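Long-range contacts in protease Do-like 2, chloroplastic (Arabidopsis thaliana, PDB 4FLN), which acts as a chloroplast serine protease that makes the primary cut in the photodamaged D1 protein of photosystem II: residues B[51-62]-B[91-102]; B[146-154]-B[166-174]. One frame throughout, in Å; residues are numbered along the deposited sequence.

Contact 1: B[51-62]-B[91-102]; sequences VKVYCTHTAPDY and HCVEHDTQVKVK
Tyr54 and Lys100 form a hydrogen-bonded antiparallel pair, each N-H reaching the other's carbonyl oxygen; Lys52 and Lys102 are paired in the same way. The Tyr54 side chain leaves this backbone on the face it shares with Lys100 and Lys102. Its CB rests 3.6 Å from Lys100 CD, the bent aliphatic chain of that lysine lying alongside. CG lies anti to the carbonyl carbon (chi1 -57°), which directs the ring along the strand toward Lys102. Lys100 O lies at the ring edge, in its plane; further out, CE2 is 3.9 Å from Lys102 CB, and the hydroxyl OH ends 3.8 Å from Lys102 CD. A long aromatic suits this place because its rim and hydroxyl run alongside the Lys102 methylenes, while the ring makes a cation-pi contact with Lys109.

The other face carries Val53, Cys55, Val99 and Val101, apolar or weakly polar residues suited to the barrel interior. Val53 CG2 packs 4.2 Å from Val101 CG1, and Cys55 SG lies against Val99 CG2. At the end of the ladder Val51 CG1 comes 3.5 Å from Val101 CB.

At the end of strand 51-57, His57 reaches into the loop that follows the short helical turn carrying His91. Its ND1 donates to Glu94 O at 2.6 Å along a bent path (133° at the hydrogen), with the oxygen tilted out of the ring plane. NE2 bonds Ser74 OG, so both ring nitrogens are engaged and rotation of the imidazole is restrained. Thr58 OG1 bonds Thr97 OG1 at 2.7 Å, and the His95 ring lies with one face against Ala59 CA.

Strands 51-57 and 98-102 thus close the first six-stranded antiparallel barrel of a trypsin-like protease, and the loop tied down by His57 adjoins His91, probably the histidine of the charge-relay system.

Contact 2: B[146-154]-B[166-174]; sequences PRLQDSVTV and VTKGVVSRI
Val171 is held through both of its backbone polar atoms by a type II turn, Arg147 to Asp150, that precedes its partner strand: Gln149 N donates to Val171 O at 2.8 Å, and Val171 N donates to Asp150 O. The turn extends the mouth of a beta hairpin, strands 151-156 and 165-178, in the second trypsin-like barrel. Gln149 occupies the third turn position with a positive phi (87°), where glycine is commoner.

Val171 suits its place because its two methyls serve different neighbours. With CG1 anti to the backbone N, that methyl meets Leu148 CD2 at 3.8 Å, while CG2 sits 3.4 Å from Val152 CG2 and also touches the Pro146 ring, which crosses it at about a right angle. Cut back to an alanine, this position would lose both methyls, which would probably leave Leu148, Val152 and Pro146 without their shared partner and open a gap beneath the turn. Ile189 of the next strand also packs on Val171.

Further along, Gly169 pairs with Val152, and Thr167 with Val154. On the opposite face, Thr153 CG2 lies 3.8 Å from Lys168 CB, the methylenes of the lysine covering the threonine methyl. Gly169 O accepts Val152 N at 3.0 Å in a nearly straight bond, yet the donor stands 42° out of the carbonyl plane.

In the fold
From the N terminus the chain runs out along strand 50-57, returns along 72-82, turns again into 85-88, and passes the short helix bearing His91; contact 1 then joins the first and fourth strands in sequence, closing the first barrel after an excursion of 28 residues. Strands 110-118 and 123-129 complete that barrel. Only afterwards does contact 2 open, bridging 11 residues within the first hairpin of the second barrel. The two loops are therefore in series, neither nested nor crossed, with centres about 29 Å apart. Together they fix an edge-to-edge closure in one barrel and a local hairpin in the other, the two halves of the protease domain.

Contact 1: B[51-62]-B[91-102]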
loop_
_atom_site.group_PDB
_atom_site.type_symbol
_atom_site.label_atom_id
_atom_site.label_comp_id
_atom_site.label_asym_id
_atom_site.label_seq_id
_atom_site.Cartn_x
_atom_site.Cartn_y
_atom_site.Cartn_z
ATOM N N VAL B 51 -16.373 17.051 33.674
ATOM C CA VAL B 51 -17.270 17.727 32.745
ATOM C C VAL B 51 -16.916 17.376 31.301
ATOM O O VAL B 51 -15.752 17.136 30.983
ATOM C CB VAL B 51 -17.180 19.258 32.948
ATOM C CG1 VAL B 51 -17.522 19.999 31.679
ATOM C CG2 VAL B 51 -18.060 19.702 34.107
ATOM N N LYS B 52 -17.918 17.332 30.429
ATOM C CA LYS B 52 -17.667 17.127 29.007
ATOM C C LYS B 52 -17.535 18.481 28.306
ATOM O O LYS B 52 -18.232 19.443 28.647
ATOM C CB LYS B 52 -18.767 16.273 28.365
ATOM C CG LYS B 52 -18.530 15.962 26.883
ATOM C CD LYS B 52 -19.433 14.842 26.377
ATOM C CE LYS B 52 -19.054 14.424 24.956
ATOM N NZ LYS B 52 -19.629 13.109 24.538
ATOM N N VAL B 53 -16.631 18.557 27.336
ATOM C CA VAL B 53 -16.298 19.830 26.702
ATOM C C VAL B 53 -16.635 19.837 25.229
ATOM O O VAL B 53 -16.093 19.044 24.460
ATOM C CB VAL B 53 -14.788 20.145 26.829
ATOM C CG1 VAL B 53 -14.433 21.386 26.041
ATOM C CG2 VAL B 53 -14.394 20.298 28.288
ATOM N N TYR B 54 -17.526 20.739 24.834
ATOM C CA TYR B 54 -17.822 20.935 23.418
ATOM C C TYR B 54 -17.196 22.238 22.955
ATOM O O TYR B 54 -17.367 23.286 23.589
ATOM C CB TYR B 54 -19.325 20.982 23.167
ATOM C CG TYR B 54 -20.081 19.769 23.641
ATOM C CD1 TYR B 54 -20.558 18.830 22.741
ATOM C CD2 TYR B 54 -20.330 19.567 24.989
ATOM C CE1 TYR B 54 -21.263 17.720 23.174
ATOM C CE2 TYR B 54 -21.030 18.459 25.432
ATOM C CZ TYR B 54 -21.497 17.540 24.522
ATOM O OH TYR B 54 -22.197 16.437 24.962
ATOM N N CYS B 55 -16.470 22.165 21.846
ATOM C CA CYS B 55 -15.779 23.329 21.316
ATOM C C CYS B 55 -15.814 23.401 19.797
ATOM O O CYS B 55 -15.530 22.423 19.105
ATOM C CB CYS B 55 -14.328 23.352 21.794
ATOM S SG CYS B 55 -13.300 24.548 20.923
ATOM N N THR B 56 -16.153 24.580 19.287
ATOM C CA THR B 56 -16.160 24.827 17.854
ATOM C C THR B 56 -14.836 25.456 17.455
ATOM O O THR B 56 -14.406 26.431 18.059
ATOM C CB THR B 56 -17.323 25.743 17.473
ATOM O OG1 THR B 56 -18.557 25.069 17.745
ATOM C CG2 THR B 56 -17.268 26.092 16.009
ATOM N N HIS B 57 -14.191 24.893 16.437
ATOM C CA HIS B 57 -12.845 25.311 16.056
ATOM C C HIS B 57 -12.792 25.996 14.704
ATOM O O HIS B 57 -13.097 25.382 13.685
ATOM C CB HIS B 57 -11.902 24.103 16.027
ATOM C CG HIS B 57 -11.777 23.405 17.344
ATOM N ND1 HIS B 57 -10.816 23.737 18.273
ATOM C CD2 HIS B 57 -12.502 22.403 17.894
ATOM C CE1 HIS B 57 -10.952 22.967 19.337
ATOM N NE2 HIS B 57 -11.968 22.149 19.132
ATOM N N THR B 58 -12.407 27.269 14.685
ATOM C CA THR B 58 -12.051 27.898 13.422
ATOM C C THR B 58 -10.586 28.279 13.424
ATOM O O THR B 58 -10.199 29.268 14.033
ATOM C CB THR B 58 -12.859 29.176 13.175
ATOM O OG1 THR B 58 -14.243 28.938 13.464
ATOM C CG2 THR B 58 -12.694 29.626 11.728
ATOM N N ALA B 59 -9.778 27.516 12.702
ATOM C CA ALA B 59 -8.367 27.823 12.571
ATOM C C ALA B 59 -8.153 28.687 11.340
ATOM O O ALA B 59 -8.977 28.674 10.432
ATOM C CB ALA B 59 -7.561 26.547 12.469
ATOM N N PRO B 60 -7.054 29.455 11.312
ATOM C CA PRO B 60 -6.675 30.198 10.109
ATOM C C PRO B 60 -5.971 29.275 9.131
ATOM O O PRO B 60 -5.342 28.313 9.558
ATOM C CB PRO B 60 -5.681 31.220 10.648
ATOM C CG PRO B 60 -5.006 30.497 11.752
ATOM C CD PRO B 60 -6.055 29.609 12.383
ATOM N N ASP B 61 -6.064 29.563 7.842
ATOM C CA ASP B 61 -5.292 28.837 6.850
ATOM C C ASP B 61 -3.964 29.578 6.720
ATOM O O ASP B 61 -3.956 30.788 6.535
ATOM C CB ASP B 61 -6.053 28.834 5.521
ATOM C CG ASP B 61 -5.293 28.146 4.395
ATOM O OD1 ASP B 61 -5.627 26.988 4.071
ATOM O OD2 ASP B 61 -4.377 28.768 3.810
ATOM N N TYR B 62 -2.840 28.882 6.851
ATOM C CA TYR B 62 -1.536 29.546 6.722
ATOM C C TYR B 62 -1.087 29.728 5.273
ATOM O O TYR B 62 -0.451 30.731 4.921
ATOM C CB TYR B 62 -0.474 28.823 7.553
ATOM C CG TYR B 62 -0.873 28.741 9.000
ATOM C CD1 TYR B 62 -0.435 29.684 9.918
ATOM C CD2 TYR B 62 -1.729 27.745 9.442
ATOM C CE1 TYR B 62 -0.819 29.622 11.241
ATOM C CE2 TYR B 62 -2.118 27.674 10.760
ATOM C CZ TYR B 62 -1.663 28.614 11.654
ATOM O OH TYR B 62 -2.053 28.532 12.965
ATOM N N HIS B 91 -5.547 22.168 23.821
ATOM C CA HIS B 91 -5.931 21.714 22.488
ATOM C C HIS B 91 -7.435 21.450 22.384
ATOM O O HIS B 91 -8.007 21.497 21.293
ATOM C CB HIS B 91 -5.096 20.508 22.028
ATOM C CG HIS B 91 -5.615 19.179 22.498
ATOM N ND1 HIS B 91 -4.924 18.380 23.383
ATOM C CD2 HIS B 91 -6.743 18.499 22.181
ATOM C CE1 HIS B 91 -5.608 17.270 23.599
ATOM N NE2 HIS B 91 -6.714 17.315 22.879
ATOM N N CYS B 92 -8.085 21.203 23.514
ATOM C CA CYS B 92 -9.542 21.065 23.517
ATOM C C CYS B 92 -10.237 22.367 23.094
ATOM O O CYS B 92 -11.155 22.342 22.285
ATOM C CB CYS B 92 -10.066 20.602 24.889
ATOM S SG CYS B 92 -9.438 19.000 25.433
ATOM N N VAL B 93 -9.806 23.487 23.670
ATOM C CA VAL B 93 -10.394 24.796 23.406
ATOM C C VAL B 93 -9.618 25.608 22.376
ATOM O O VAL B 93 -9.904 26.780 22.158
ATOM C CB VAL B 93 -10.506 25.627 24.683
ATOM C CG1 VAL B 93 -11.515 25.006 25.631
ATOM C CG2 VAL B 93 -9.141 25.767 25.340
ATOM N N GLU B 94 -8.605 24.999 21.777
ATOM C CA GLU B 94 -7.777 25.688 20.799
ATOM C C GLU B 94 -8.605 26.374 19.700
ATOM O O GLU B 94 -9.568 25.801 19.193
ATOM C CB GLU B 94 -6.782 24.701 20.194
ATOM C CG GLU B 94 -6.430 24.971 18.755
ATOM C CD GLU B 94 -5.327 24.054 18.255
ATOM O OE1 GLU B 94 -5.376 23.645 17.069
ATOM O OE2 GLU B 94 -4.410 23.750 19.051
ATOM N N HIS B 95 -8.219 27.604 19.354
ATOM C CA HIS B 95 -8.928 28.431 18.366
ATOM C C HIS B 95 -10.433 28.472 18.616
ATOM O O HIS B 95 -11.227 28.333 17.685
ATOM C CB HIS B 95 -8.674 27.946 16.934
ATOM C CG HIS B 95 -7.262 28.109 16.469
ATOM N ND1 HIS B 95 -6.419 27.038 16.264
ATOM C CD2 HIS B 95 -6.546 29.216 16.157
ATOM C CE1 HIS B 95 -5.243 27.477 15.848
ATOM N NE2 HIS B 95 -5.294 28.795 15.774
ATOM N N ASP B 96 -10.826 28.692 19.863
ATOM C CA ASP B 96 -12.225 28.542 20.227
ATOM C C ASP B 96 -13.119 29.617 19.614
ATOM O O ASP B 96 -12.932 30.811 19.846
ATOM C CB ASP B 96 -12.379 28.520 21.757
ATOM C CG ASP B 96 -12.037 29.851 22.408
ATOM O OD1 ASP B 96 -10.850 30.241 22.380
ATOM O OD2 ASP B 96 -12.958 30.501 22.958
ATOM N N THR B 97 -14.093 29.178 18.825
ATOM C CA THR B 97 -15.161 30.055 18.369
ATOM C C THR B 97 -16.186 30.178 19.485
ATOM O O THR B 97 -16.643 31.270 19.823
ATOM C CB THR B 97 -15.842 29.496 17.125
ATOM O OG1 THR B 97 -14.919 29.523 16.028
ATOM C CG2 THR B 97 -17.061 30.322 16.781
ATOM N N GLN B 98 -16.540 29.031 20.050
ATOM C CA GLN B 98 -17.370 28.975 21.241
ATOM C C GLN B 98 -17.058 27.689 22.011
ATOM O O GLN B 98 -16.607 26.688 21.437
ATOM C CB GLN B 98 -18.857 29.054 20.887
ATOM C CG GLN B 98 -19.352 27.899 20.040
ATOM C CD GLN B 98 -20.830 27.996 19.727
ATOM O OE1 GLN B 98 -21.492 26.982 19.516
ATOM N NE2 GLN B 98 -21.356 29.218 19.691
ATOM N N VAL B 99 -17.292 27.728 23.314
ATOM C CA VAL B 99 -16.960 26.610 24.165
ATOM C C VAL B 99 -18.110 26.344 25.123
ATOM O O VAL B 99 -18.587 27.250 25.825
ATOM C CB VAL B 99 -15.663 26.885 24.934
ATOM C CG1 VAL B 99 -15.356 25.740 25.890
ATOM C CG2 VAL B 99 -14.517 27.099 23.956
ATOM N N LYS B 100 -18.564 25.098 25.133
ATOM C CA LYS B 100 -19.731 24.722 25.916
ATOM C C LYS B 100 -19.395 23.519 26.780
ATOM O O LYS B 100 -18.631 22.644 26.379
ATOM C CB LYS B 100 -20.903 24.398 24.984
ATOM C CG LYS B 100 -20.673 24.830 23.534
ATOM C CD LYS B 100 -21.311 23.862 22.540
ATOM C CE LYS B 100 -20.921 24.183 21.099
ATOM N NZ LYS B 100 -21.395 23.143 20.133
ATOM N N VAL B 101 -19.959 23.471 27.974
ATOM C CA VAL B 101 -19.668 22.361 28.868
ATOM C C VAL B 101 -20.940 21.744 29.435
ATOM O O VAL B 101 -21.944 22.427 29.642
ATOM C CB VAL B 101 -18.740 22.792 30.009
ATOM C CG1 VAL B 101 -17.362 23.101 29.463
ATOM C CG2 VAL B 101 -19.321 23.996 30.733
ATOM N N LYS B 102 -20.891 20.445 29.687
ATOM C CA LYS B 102 -22.076 19.726 30.118
ATOM C C LYS B 102 -21.765 18.941 31.383
ATOM O O LYS B 102 -20.808 18.174 31.429
ATOM C CB LYS B 102 -22.564 18.806 28.994
ATOM C CG LYS B 102 -23.928 18.177 29.210
ATOM C CD LYS B 102 -24.380 17.447 27.947
ATOM C CE LYS B 102 -25.707 16.707 28.136
ATOM N NZ LYS B 102 -25.567 15.460 28.951
#

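Contact 2: B[146-154]-B[166-174]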
loop_
_atom_site.group_PDB
_atom_site.type_symbol
_atom_site.label_atom_id
_atom_site.label_comp_id
_atom_site.label_asym_id
_atom_site.label_seq_id
_atom_site.Cartn_x
_atom_site.Cartn_y
_atom_site.Cartn_z
ATOM N N PRO B 146 2.860 11.050 42.295
ATOM C CA PRO B 146 2.794 9.606 42.557
ATOM C C PRO B 146 4.146 8.907 42.486
ATOM O O PRO B 146 5.130 9.500 42.048
ATOM C CB PRO B 146 1.895 9.088 41.430
ATOM C CG PRO B 146 2.044 10.082 40.353
ATOM C CD PRO B 146 2.181 11.400 41.036
ATOM N N ARG B 147 4.183 7.659 42.943
ATOM C CA ARG B 147 5.361 6.824 42.783
ATOM C C ARG B 147 5.055 5.744 41.756
ATOM O O ARG B 147 3.895 5.405 41.524
ATOM C CB ARG B 147 5.801 6.221 44.121
ATOM C CG ARG B 147 6.164 7.285 45.150
ATOM C CD ARG B 147 6.933 6.755 46.361
ATOM N NE ARG B 147 7.663 7.844 47.017
ATOM C CZ ARG B 147 8.937 8.152 46.774
ATOM N NH1 ARG B 147 9.645 7.439 45.904
ATOM N NH2 ARG B 147 9.511 9.171 47.406
ATOM N N LEU B 148 6.094 5.243 41.100
ATOM C CA LEU B 148 5.920 4.161 40.148
ATOM C C LEU B 148 5.119 3.023 40.764
ATOM O O LEU B 148 5.382 2.597 41.889
ATOM C CB LEU B 148 7.272 3.630 39.681
ATOM C CG LEU B 148 8.130 4.541 38.803
ATOM C CD1 LEU B 148 9.361 3.784 38.330
ATOM C CD2 LEU B 148 7.340 5.081 37.609
ATOM N N GLN B 149 4.138 2.545 40.005
ATOM C CA GLN B 149 3.273 1.436 40.402
ATOM C C GLN B 149 2.066 1.880 41.210
ATOM O O GLN B 149 1.179 1.090 41.491
ATOM C CB GLN B 149 4.060 0.364 41.148
ATOM C CG GLN B 149 3.278 -0.913 41.367
ATOM C CD GLN B 149 4.176 -2.096 41.634
ATOM O OE1 GLN B 149 5.392 -1.948 41.774
ATOM N NE2 GLN B 149 3.586 -3.281 41.697
ATOM N N ASP B 150 2.022 3.153 41.577
ATOM C CA ASP B 150 0.821 3.705 42.190
ATOM C C ASP B 150 -0.376 3.486 41.262
ATOM O O ASP B 150 -0.288 3.663 40.042
ATOM C CB ASP B 150 1.000 5.195 42.483
ATOM C CG ASP B 150 1.643 5.457 43.837
ATOM O OD1 ASP B 150 2.362 4.571 44.346
ATOM O OD2 ASP B 150 1.418 6.554 44.397
ATOM N N SER B 151 -1.494 3.082 41.840
ATOM C CA SER B 151 -2.702 2.874 41.066
ATOM C C SER B 151 -3.204 4.213 40.534
ATOM O O SER B 151 -3.197 5.207 41.258
ATOM C CB SER B 151 -3.766 2.222 41.949
ATOM O OG SER B 151 -4.930 1.936 41.203
ATOM N N VAL B 152 -3.625 4.246 39.271
ATOM C CA VAL B 152 -4.224 5.452 38.700
ATOM C C VAL B 152 -5.524 5.131 37.965
ATOM O O VAL B 152 -5.654 4.073 37.354
ATOM C CB VAL B 152 -3.281 6.155 37.704
ATOM C CG1 VAL B 152 -3.797 7.559 37.386
ATOM C CG2 VAL B 152 -1.901 6.243 38.264
ATOM N N THR B 153 -6.494 6.033 38.034
ATOM C CA THR B 153 -7.641 5.940 37.141
ATOM C C THR B 153 -7.825 7.272 36.432
ATOM O O THR B 153 -7.694 8.341 37.038
ATOM C CB THR B 153 -8.969 5.529 37.844
ATOM O OG1 THR B 153 -9.486 6.634 38.588
ATOM C CG2 THR B 153 -8.765 4.355 38.770
ATOM N N VAL B 154 -8.113 7.187 35.137
ATOM C CA VAL B 154 -8.375 8.345 34.304
ATOM C C VAL B 154 -9.873 8.402 34.043
ATOM O O VAL B 154 -10.476 7.392 33.688
ATOM C CB VAL B 154 -7.615 8.209 32.977
ATOM C CG1 VAL B 154 -8.198 9.111 31.892
ATOM C CG2 VAL B 154 -6.139 8.471 33.192
ATOM N N VAL B 166 -13.997 5.264 32.361
ATOM C CA VAL B 166 -12.948 5.136 33.373
ATOM C C VAL B 166 -11.910 4.096 32.952
ATOM O O VAL B 166 -12.260 3.044 32.422
ATOM C CB VAL B 166 -13.538 4.680 34.729
ATOM C CG1 VAL B 166 -12.444 4.507 35.762
ATOM C CG2 VAL B 166 -14.560 5.674 35.223
ATOM N N THR B 167 -10.634 4.382 33.178
ATOM C CA THR B 167 -9.611 3.359 32.991
ATOM C C THR B 167 -8.642 3.354 34.162
ATOM O O THR B 167 -8.307 4.398 34.711
ATOM C CB THR B 167 -8.851 3.455 31.622
ATOM O OG1 THR B 167 -8.291 4.760 31.450
ATOM C CG2 THR B 167 -9.784 3.165 30.458
ATOM N N LYS B 168 -8.216 2.160 34.542
ATOM C CA LYS B 168 -7.348 1.967 35.698
ATOM C C LYS B 168 -6.081 1.238 35.247
ATOM O O LYS B 168 -6.114 0.437 34.315
ATOM C CB LYS B 168 -8.089 1.187 36.792
ATOM C CG LYS B 168 -7.282 0.910 38.035
ATOM C CD LYS B 168 -8.152 0.331 39.147
ATOM C CE LYS B 168 -7.326 -0.518 40.115
ATOM N NZ LYS B 168 -7.545 -0.165 41.554
ATOM N N GLY B 169 -4.973 1.537 35.911
ATOM C CA GLY B 169 -3.658 1.044 35.540
ATOM C C GLY B 169 -2.709 1.459 36.642
ATOM O O GLY B 169 -3.153 1.756 37.751
ATOM N N VAL B 170 -1.410 1.466 36.370
ATOM C CA VAL B 170 -0.487 2.048 37.342
ATOM C C VAL B 170 0.311 3.199 36.734
ATOM O O VAL B 170 0.292 3.415 35.520
ATOM C CB VAL B 170 0.496 0.987 37.896
ATOM C CG1 VAL B 170 -0.264 -0.113 38.569
ATOM C CG2 VAL B 170 1.381 0.418 36.773
ATOM N N VAL B 171 1.070 3.898 37.566
ATOM C CA VAL B 171 1.983 4.867 37.014
ATOM C C VAL B 171 3.113 3.993 36.550
ATOM O O VAL B 171 3.753 3.348 37.365
ATOM C CB VAL B 171 2.522 5.813 38.095
ATOM C CG1 VAL B 171 3.776 6.506 37.602
ATOM C CG2 VAL B 171 1.460 6.830 38.503
ATOM N N SER B 172 3.335 3.937 35.243
ATOM C CA SER B 172 4.425 3.136 34.699
ATOM C C SER B 172 5.755 3.867 34.676
ATOM O O SER B 172 6.800 3.267 34.926
ATOM C CB SER B 172 4.085 2.556 33.315
ATOM O OG SER B 172 3.323 3.452 32.535
ATOM N N ARG B 173 5.709 5.156 34.339
ATOM C CA ARG B 173 6.924 5.931 34.102
ATOM C C ARG B 173 6.800 7.387 34.530
ATOM O O ARG B 173 5.802 8.050 34.228
ATOM C CB ARG B 173 7.280 5.877 32.615
ATOM C CG ARG B 173 8.759 5.993 32.325
ATOM C CD ARG B 173 9.057 5.698 30.877
ATOM N NE ARG B 173 10.488 5.533 30.670
ATOM C CZ ARG B 173 11.101 5.704 29.503
ATOM N NH1 ARG B 173 10.409 6.054 28.423
ATOM N NH2 ARG B 173 12.413 5.530 29.420
ATOM N N ILE B 174 7.821 7.887 35.220
ATOM C CA ILE B 174 7.948 9.319 35.476
ATOM C C ILE B 174 9.180 9.846 34.758
ATOM O O ILE B 174 10.310 9.592 35.167
ATOM C CB ILE B 174 8.064 9.624 36.974
ATOM C CG1 ILE B 174 6.739 9.356 37.671
ATOM C CG2 ILE B 174 8.442 11.069 37.191
ATOM C CD1 ILE B 174 6.912 8.925 39.091
#